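Local coordinates for protein fatty acyl CoA synthetase FADD13 (FATTY-ACYL-CoA SYNTHETASE) (Mycobacterium tuberculosis, PDB 3R44) that belongs to the AMP-binding enzymes of the ANL superfamily, in which a large N-terminal part is followed by a smaller C-terminal domain, at residues 69-74 against 91-96; 315-320 against 390-395. All coordinates share one frame; numbering follows the deposited sequence.

Interaction 1 (69-74 against 91-96)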
ATOM      1  N   ASP A  69     -21.921   6.158  -8.132  1.00 17.29           N
ATOM      2  CA  ASP A  69     -22.372   4.950  -7.371  1.00 17.58           C
ATOM      3  C   ASP A  69     -21.147   4.038  -7.034  1.00 17.16           C
ATOM      4  O   ASP A  69     -20.209   3.923  -7.862  1.00 16.30           O
ATOM      5  CB  ASP A  69     -23.382   4.115  -8.166  1.00 18.01           C
ATOM      6  CG  ASP A  69     -24.743   4.778  -8.316  1.00 23.59           C
ATOM      7  OD1 ASP A  69     -25.125   5.584  -7.426  1.00 21.73           O
ATOM      8  OD2 ASP A  69     -25.394   4.483  -9.348  1.00 23.87           O
ATOM      9  N   ARG A  70     -21.158   3.411  -5.856  1.00 15.64           N
ATOM     10  CA  ARG A  70     -20.024   2.588  -5.430  1.00 15.41           C
ATOM     11  C   ARG A  70     -20.260   1.135  -5.726  1.00 15.39           C
ATOM     12  O   ARG A  70     -21.352   0.605  -5.459  1.00 14.19           O
ATOM     13  CB  ARG A  70     -19.702   2.767  -3.933  1.00 14.07           C
ATOM     14  CG  ARG A  70     -18.833   3.991  -3.566  1.00 14.80           C
ATOM     15  CD  ARG A  70     -19.581   5.308  -3.669  1.00 16.02           C
ATOM     16  NE  ARG A  70     -20.673   5.399  -2.682  1.00 15.58           N
ATOM     17  CZ  ARG A  70     -21.761   6.164  -2.762  1.00 19.43           C
ATOM     18  NH1 ARG A  70     -22.081   6.861  -3.855  1.00 17.32           N
ATOM     19  NH2 ARG A  70     -22.603   6.160  -1.742  1.00 19.50           N
ATOM     20  N   VAL A  71     -19.237   0.508  -6.311  1.00 15.52           N
ATOM     21  CA  VAL A  71     -19.221  -0.940  -6.642  1.00 15.54           C
ATOM     22  C   VAL A  71     -18.072  -1.522  -5.818  1.00 14.65           C
ATOM     23  O   VAL A  71     -16.877  -1.188  -6.058  1.00 14.09           O
ATOM     24  CB  VAL A  71     -18.869  -1.192  -8.141  1.00 16.52           C
ATOM     25  CG1 VAL A  71     -18.964  -2.720  -8.421  1.00 17.34           C
ATOM     26  CG2 VAL A  71     -19.820  -0.340  -9.041  1.00 18.26           C
ATOM     27  N   ALA A  72     -18.402  -2.348  -4.841  1.00 14.94           N
ATOM     28  CA  ALA A  72     -17.360  -2.996  -4.037  1.00 13.92           C
ATOM     29  C   ALA A  72     -16.820  -4.209  -4.789  1.00 15.12           C
ATOM     30  O   ALA A  72     -17.567  -4.964  -5.419  1.00 18.22           O
ATOM     31  CB  ALA A  72     -17.907  -3.416  -2.641  1.00 14.58           C
ATOM     32  N   LEU A  73     -15.519  -4.425  -4.643  1.00 14.94           N
ATOM     33  CA  LEU A  73     -14.801  -5.519  -5.311  1.00 16.59           C
ATOM     34  C   LEU A  73     -14.106  -6.335  -4.258  1.00 16.62           C
ATOM     35  O   LEU A  73     -13.184  -5.844  -3.598  1.00 19.14           O
ATOM     36  CB  LEU A  73     -13.805  -4.989  -6.350  1.00 16.10           C
ATOM     37  CG  LEU A  73     -14.378  -4.119  -7.476  1.00 18.47           C
ATOM     38  CD1 LEU A  73     -13.202  -3.531  -8.307  1.00 18.41           C
ATOM     39  CD2 LEU A  73     -15.353  -4.896  -8.319  1.00 17.78           C
ATOM     40  N   LEU A  74     -14.576  -7.562  -4.067  1.00 16.23           N
ATOM     41  CA  LEU A  74     -13.997  -8.482  -3.064  1.00 17.77           C
ATOM     42  C   LEU A  74     -13.617  -9.801  -3.735  1.00 18.35           C
ATOM     43  O   LEU A  74     -14.398 -10.766  -3.748  1.00 18.55           O
ATOM     44  CB  LEU A  74     -15.041  -8.704  -1.948  1.00 17.95           C
ATOM     45  CG  LEU A  74     -14.684  -9.464  -0.677  1.00 18.76           C
ATOM     46  CD1 LEU A  74     -13.513  -8.740   0.091  1.00 17.24           C
ATOM     47  CD2 LEU A  74     -15.892  -9.725   0.255  1.00 20.85           C
ATOM     48  N   LEU A  91     -17.735   4.660 -16.610  1.00 14.19           N
ATOM     49  CA  LEU A  91     -19.077   5.096 -16.172  1.00 15.69           C
ATOM     50  C   LEU A  91     -19.139   6.221 -15.162  1.00 15.98           C
ATOM     51  O   LEU A  91     -20.240   6.762 -14.895  1.00 15.67           O
ATOM     52  CB  LEU A  91     -19.829   3.893 -15.559  1.00 17.54           C
ATOM     53  CG  LEU A  91     -20.104   2.699 -16.463  1.00 18.19           C
ATOM     54  CD1 LEU A  91     -20.738   1.582 -15.652  1.00 14.25           C
ATOM     55  CD2 LEU A  91     -21.031   3.085 -17.599  1.00 20.43           C
ATOM     56  N   GLY A  92     -18.011   6.606 -14.589  1.00 14.55           N
ATOM     57  CA  GLY A  92     -17.963   7.614 -13.528  1.00 14.51           C
ATOM     58  C   GLY A  92     -18.376   7.018 -12.182  1.00 14.97           C
ATOM     59  O   GLY A  92     -18.649   7.736 -11.214  1.00 17.55           O
ATOM     60  N   ALA A  93     -18.420   5.699 -12.137  1.00 14.20           N
ATOM     61  CA  ALA A  93     -18.612   4.938 -10.907  1.00 15.26           C
ATOM     62  C   ALA A  93     -17.355   4.838 -10.040  1.00 14.35           C
ATOM     63  O   ALA A  93     -16.230   5.127 -10.463  1.00 14.51           O
ATOM     64  CB  ALA A  93     -19.251   3.482 -11.195  1.00 14.10           C
ATOM     65  N   VAL A  94     -17.551   4.388  -8.811  1.00 14.19           N
ATOM     66  CA  VAL A  94     -16.534   4.439  -7.810  1.00 14.35           C
ATOM     67  C   VAL A  94     -16.277   3.017  -7.283  1.00 13.84           C
ATOM     68  O   VAL A  94     -17.165   2.366  -6.710  1.00 14.87           O
ATOM     69  CB  VAL A  94     -16.939   5.391  -6.703  1.00 13.90           C
ATOM     70  CG1 VAL A  94     -15.861   5.467  -5.601  1.00 14.16           C
ATOM     71  CG2 VAL A  94     -17.240   6.808  -7.279  1.00 14.46           C
ATOM     72  N   ALA A  95     -15.097   2.511  -7.565  1.00 13.08           N
ATOM     73  CA  ALA A  95     -14.743   1.190  -7.136  1.00 12.71           C
ATOM     74  C   ALA A  95     -14.326   1.219  -5.682  1.00 11.77           C
ATOM     75  O   ALA A  95     -13.682   2.151  -5.231  1.00 14.17           O
ATOM     76  CB  ALA A  95     -13.591   0.603  -8.015  1.00 12.61           C
ATOM     77  N   VAL A  96     -14.718   0.192  -4.957  1.00 11.57           N
ATOM     78  CA  VAL A  96     -14.382   0.019  -3.542  1.00 12.53           C
ATOM     79  C   VAL A  96     -13.662  -1.347  -3.389  1.00 11.70           C
ATOM     80  O   VAL A  96     -14.275  -2.402  -3.100  1.00 13.12           O
ATOM     81  CB  VAL A  96     -15.584   0.109  -2.585  1.00 13.80           C
ATOM     82  CG1 VAL A  96     -15.106   0.065  -1.153  1.00 14.47           C
ATOM     83  CG2 VAL A  96     -16.370   1.449  -2.803  1.00 14.74           C
TER
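R70 and V94 stand side by side on adjacent strands, their side chains pointing the same way from one face of a parallel sheet. CG of R70 lies 3.9 Å from CG1 of V94 and comes still nearer to V96, meeting its CG2 at 3.6 Å. With CG beside the backbone N (chi1 -83°) and the chain bent again at chi2 and chi3, the methylenes of R70 rest on the two valines while the guanidinium curls away from them. The backbone pairing beneath completes this tight part and follows the parallel pattern: V71 uses both its polar backbone atoms, N to V94 O at 2.8 Å and O to V96 N at 2.8 Å. D69 O, bonded to V94 N at 2.9 Å, opens the series, and V96 O, bonded to L73 N at 2.8 Å, closes it. That last donor stands well above the carbonyl plane, and the axes of the two short strands are inclined at 31°. The strands form the two ends of a beta-alpha-beta unit whose helix, 79-91, finishes in a Schellman motif at G92, where positive phi turns the chain back toward the sheet. On the R70 face, A72 and V96 pack beneath helix 104-114, through L111 for the alanine and I110 and S114 for the valine. The other face is looser between the strands: L73 CD1 meets A95 CB at 4.2 Å, and CG2 of V71 approaches CB of A93 only to 4.4 Å. Helix 79-91 touches L73, A93 and A95 there, while V71 reaches L60 of helix 46-62. The solvent side is the D69 end, where D69 and R70 are partly exposed. Their polar ends bond outside the strand pair, OD2 of D69 to A66 N, and the R70 guanidinium through NE to S114 O and through NH1 to G68 O.

Interaction 2 (315-320 against 390-395)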
ATOM      1  N   TYR A 315       8.374   5.060  -0.117  1.00 16.31           N
ATOM      2  CA  TYR A 315       7.435   5.354   0.895  1.00 15.70           C
ATOM      3  C   TYR A 315       6.176   5.906   0.240  1.00 15.56           C
ATOM      4  O   TYR A 315       6.261   6.837  -0.599  1.00 13.76           O
ATOM      5  CB  TYR A 315       8.012   6.409   1.797  1.00 16.07           C
ATOM      6  CG  TYR A 315       7.031   7.029   2.762  1.00 16.31           C
ATOM      7  CD1 TYR A 315       6.582   6.320   3.882  1.00 17.61           C
ATOM      8  CD2 TYR A 315       6.554   8.318   2.555  1.00 15.49           C
ATOM      9  CE1 TYR A 315       5.743   6.910   4.813  1.00 17.91           C
ATOM     10  CE2 TYR A 315       5.687   8.901   3.462  1.00 18.15           C
ATOM     11  CZ  TYR A 315       5.277   8.186   4.578  1.00 20.70           C
ATOM     12  OH  TYR A 315       4.410   8.799   5.455  1.00 23.27           O
ATOM     13  N   ALA A 316       5.029   5.344   0.636  1.00 15.41           N
ATOM     14  CA  ALA A 316       3.721   5.841   0.144  1.00 15.94           C
ATOM     15  C   ALA A 316       2.674   5.436   1.160  1.00 16.76           C
ATOM     16  O   ALA A 316       2.975   4.614   2.041  1.00 19.11           O
ATOM     17  CB  ALA A 316       3.421   5.230  -1.209  1.00 17.37           C
ATOM     18  N   LEU A 317       1.457   5.946   1.005  1.00 17.00           N
ATOM     19  CA  LEU A 317       0.360   5.689   1.920  1.00 17.18           C
ATOM     20  C   LEU A 317      -0.811   5.449   1.028  1.00 14.02           C
ATOM     21  O   LEU A 317      -0.809   5.900  -0.104  1.00 12.77           O
ATOM     22  CB  LEU A 317       0.054   6.920   2.772  1.00 19.09           C
ATOM     23  CG  LEU A 317       1.087   7.467   3.732  1.00 24.30           C
ATOM     24  CD1 LEU A 317       0.352   8.449   4.680  1.00 26.88           C
ATOM     25  CD2 LEU A 317       1.697   6.312   4.524  1.00 28.35           C
ATOM     26  N   THR A 318      -1.870   4.879   1.549  1.00 13.80           N
ATOM     27  CA  THR A 318      -3.156   4.931   0.856  1.00 14.00           C
ATOM     28  C   THR A 318      -3.586   6.334   0.413  1.00 13.12           C
ATOM     29  O   THR A 318      -3.999   6.511  -0.730  1.00 12.05           O
ATOM     30  CB  THR A 318      -4.237   4.209   1.700  1.00 15.75           C
ATOM     31  OG1 THR A 318      -3.743   2.885   1.979  1.00 18.69           O
ATOM     32  CG2 THR A 318      -5.548   4.096   0.945  1.00 14.97           C
ATOM     33  N   GLU A 319      -3.415   7.315   1.292  1.00 12.41           N
ATOM     34  CA  GLU A 319      -3.772   8.713   1.044  1.00 13.73           C
ATOM     35  C   GLU A 319      -2.981   9.350  -0.095  1.00 13.86           C
ATOM     36  O   GLU A 319      -3.400  10.355  -0.643  1.00 14.14           O
ATOM     37  CB  GLU A 319      -3.590   9.521   2.319  1.00 14.27           C
ATOM     38  CG  GLU A 319      -4.656   9.208   3.373  1.00 15.49           C
ATOM     39  CD  GLU A 319      -4.210   8.164   4.414  1.00 18.96           C
ATOM     40  OE1 GLU A 319      -3.413   7.216   4.076  1.00 17.87           O
ATOM     41  OE2 GLU A 319      -4.753   8.241   5.557  1.00 19.78           O
ATOM     42  N   SER A 320      -1.811   8.802  -0.402  1.00 12.73           N
ATOM     43  CA  SER A 320      -0.981   9.306  -1.518  1.00 13.70           C
ATOM     44  C   SER A 320      -1.041   8.456  -2.771  1.00 14.47           C
ATOM     45  O   SER A 320      -0.238   8.603  -3.689  1.00 14.23           O
ATOM     46  CB  SER A 320       0.445   9.499  -1.049  1.00 13.96           C
ATOM     47  OG  SER A 320       1.061   8.260  -0.901  1.00 14.55           O
ATOM     48  N   GLY A 390      -2.582  22.878   2.184  1.00 25.06           N
ATOM     49  CA  GLY A 390      -2.381  22.036   1.049  1.00 23.23           C
ATOM     50  C   GLY A 390      -1.456  20.878   1.318  1.00 20.41           C
ATOM     51  O   GLY A 390      -1.390  20.018   0.505  1.00 19.93           O
ATOM     52  N   TRP A 391      -0.703  20.886   2.440  1.00 18.66           N
ATOM     53  CA  TRP A 391       0.198  19.781   2.787  1.00 17.09           C
ATOM     54  C   TRP A 391      -0.571  18.746   3.597  1.00 17.53           C
ATOM     55  O   TRP A 391      -1.158  19.088   4.611  1.00 18.12           O
ATOM     56  CB  TRP A 391       1.349  20.278   3.611  1.00 18.19           C
ATOM     57  CG  TRP A 391       2.284  21.146   2.879  1.00 16.92           C
ATOM     58  CD1 TRP A 391       2.268  22.483   2.791  1.00 17.33           C
ATOM     59  CD2 TRP A 391       3.451  20.703   2.190  1.00 13.19           C
ATOM     60  NE1 TRP A 391       3.390  22.933   2.090  1.00 14.55           N
ATOM     61  CE2 TRP A 391       4.120  21.844   1.704  1.00 15.22           C
ATOM     62  CE3 TRP A 391       3.990  19.444   1.944  1.00 14.77           C
ATOM     63  CZ2 TRP A 391       5.286  21.767   0.944  1.00 17.52           C
ATOM     64  CZ3 TRP A 391       5.164  19.367   1.205  1.00 14.86           C
ATOM     65  CH2 TRP A 391       5.789  20.531   0.704  1.00 17.63           C
ATOM     66  N   PHE A 392      -0.565  17.503   3.112  1.00 16.30           N
ATOM     67  CA  PHE A 392      -1.181  16.386   3.802  1.00 14.65           C
ATOM     68  C   PHE A 392      -0.272  15.914   4.946  1.00 13.97           C
ATOM     69  O   PHE A 392       0.882  15.607   4.709  1.00 14.03           O
ATOM     70  CB  PHE A 392      -1.443  15.208   2.858  1.00 12.98           C
ATOM     71  CG  PHE A 392      -1.927  14.009   3.569  1.00 11.07           C
ATOM     72  CD1 PHE A 392      -3.223  13.954   4.070  1.00 14.47           C
ATOM     73  CD2 PHE A 392      -1.107  12.926   3.769  1.00 14.22           C
ATOM     74  CE1 PHE A 392      -3.647  12.872   4.796  1.00 17.03           C
ATOM     75  CE2 PHE A 392      -1.535  11.848   4.461  1.00 13.19           C
ATOM     76  CZ  PHE A 392      -2.812  11.794   4.970  1.00 16.70           C
ATOM     77  N   ARG A 393      -0.792  15.864   6.159  1.00 13.92           N
ATOM     78  CA  ARG A 393      -0.026  15.388   7.303  1.00 15.65           C
ATOM     79  C   ARG A 393      -0.149  13.883   7.491  1.00 15.33           C
ATOM     80  O   ARG A 393      -1.236  13.344   7.797  1.00 15.99           O
ATOM     81  CB  ARG A 393      -0.496  16.102   8.545  1.00 16.42           C
ATOM     82  CG  ARG A 393      -0.293  17.613   8.434  1.00 20.68           C
ATOM     83  CD  ARG A 393      -0.795  18.440   9.611  1.00 24.22           C
ATOM     84  NE  ARG A 393      -0.301  17.970  10.897  1.00 23.53           N
ATOM     85  CZ  ARG A 393      -0.610  18.478  12.084  1.00 29.03           C
ATOM     86  NH1 ARG A 393      -1.380  19.539  12.209  1.00 29.68           N
ATOM     87  NH2 ARG A 393      -0.108  17.920  13.165  1.00 29.92           N
ATOM     88  N   THR A 394       0.949  13.183   7.315  1.00 15.93           N
ATOM     89  CA  THR A 394       0.904  11.731   7.300  1.00 15.61           C
ATOM     90  C   THR A 394       0.749  11.110   8.692  1.00 16.27           C
ATOM     91  O   THR A 394       0.300   9.968   8.781  1.00 19.24           O
ATOM     92  CB  THR A 394       2.184  11.113   6.648  1.00 14.60           C
ATOM     93  OG1 THR A 394       3.321  11.449   7.471  1.00 16.31           O
ATOM     94  CG2 THR A 394       2.417  11.641   5.218  1.00 12.26           C
ATOM     95  N   GLY A 395       1.174  11.801   9.751  1.00 17.17           N
ATOM     96  CA  GLY A 395       1.232  11.230  11.074  1.00 18.18           C
ATOM     97  C   GLY A 395       2.491  10.397  11.281  1.00 18.59           C
ATOM     98  O   GLY A 395       2.717   9.852  12.367  1.00 20.76           O
TER
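Y315 and T394 meet tip to tip: the phenol OH sits 3.4 Å from CB of T394, a van der Waals contact of a polar atom and no hydrogen bond. The apolar contacts begin with L317, whose side chain crosses that of T394 at about a right angle, with CD1 3.8 Å from its CB. The same CD1 also reaches the edge of the F392 ring, 3.9 Å from CE2 and near the ring plane. F392, with CG anti to its backbone N (chi1 173°), puts CZ 3.6 Å from CG of E319, whose side chain crosses that of F392 at about a right angle. Polar groups find their partners beside the contact instead of across it. The Y315 hydroxyl bonds OD2 of D396, OG1 of T394 bonds V365 O and D396 N, and OE2 of E319 bonds the hydroxyl of Y376. Within 315-320, L317 N donates to OG of S320 at 3.0 Å, and S320 N returns to L317 O, so the short 3-10 turn is tied back onto L317. The sequences are consistent with the conserved YxxTE and TGD core motifs of this superfamily. Around the contact, strand 310-316 runs out into this turn, with strand 172-178 touching T318 and E319; strand 391-394 pairs with strand 364-369, and strand 406-410 packs against Y315.

In the fold
Followed from the N terminus, the chain closes interaction 1 first: after strand 70-74, a connection made mostly of helix 79-91 returns it to the neighbouring strand of the four-stranded parallel sheet. It then builds much of the nine-stranded mixed sheet before reaching 315-320. Interaction 2 closes a far longer loop, 69 residues rich in strand, and joins the end of strand 310-316 in that mixed sheet to strand 391-394 of a five-stranded antiparallel sheet. The two loops follow in series, neither nested nor crossed. Their centres lie 23 Å apart and their nearest atoms about 10 Å, without touching: one contact works within a sheet, the other between sheets.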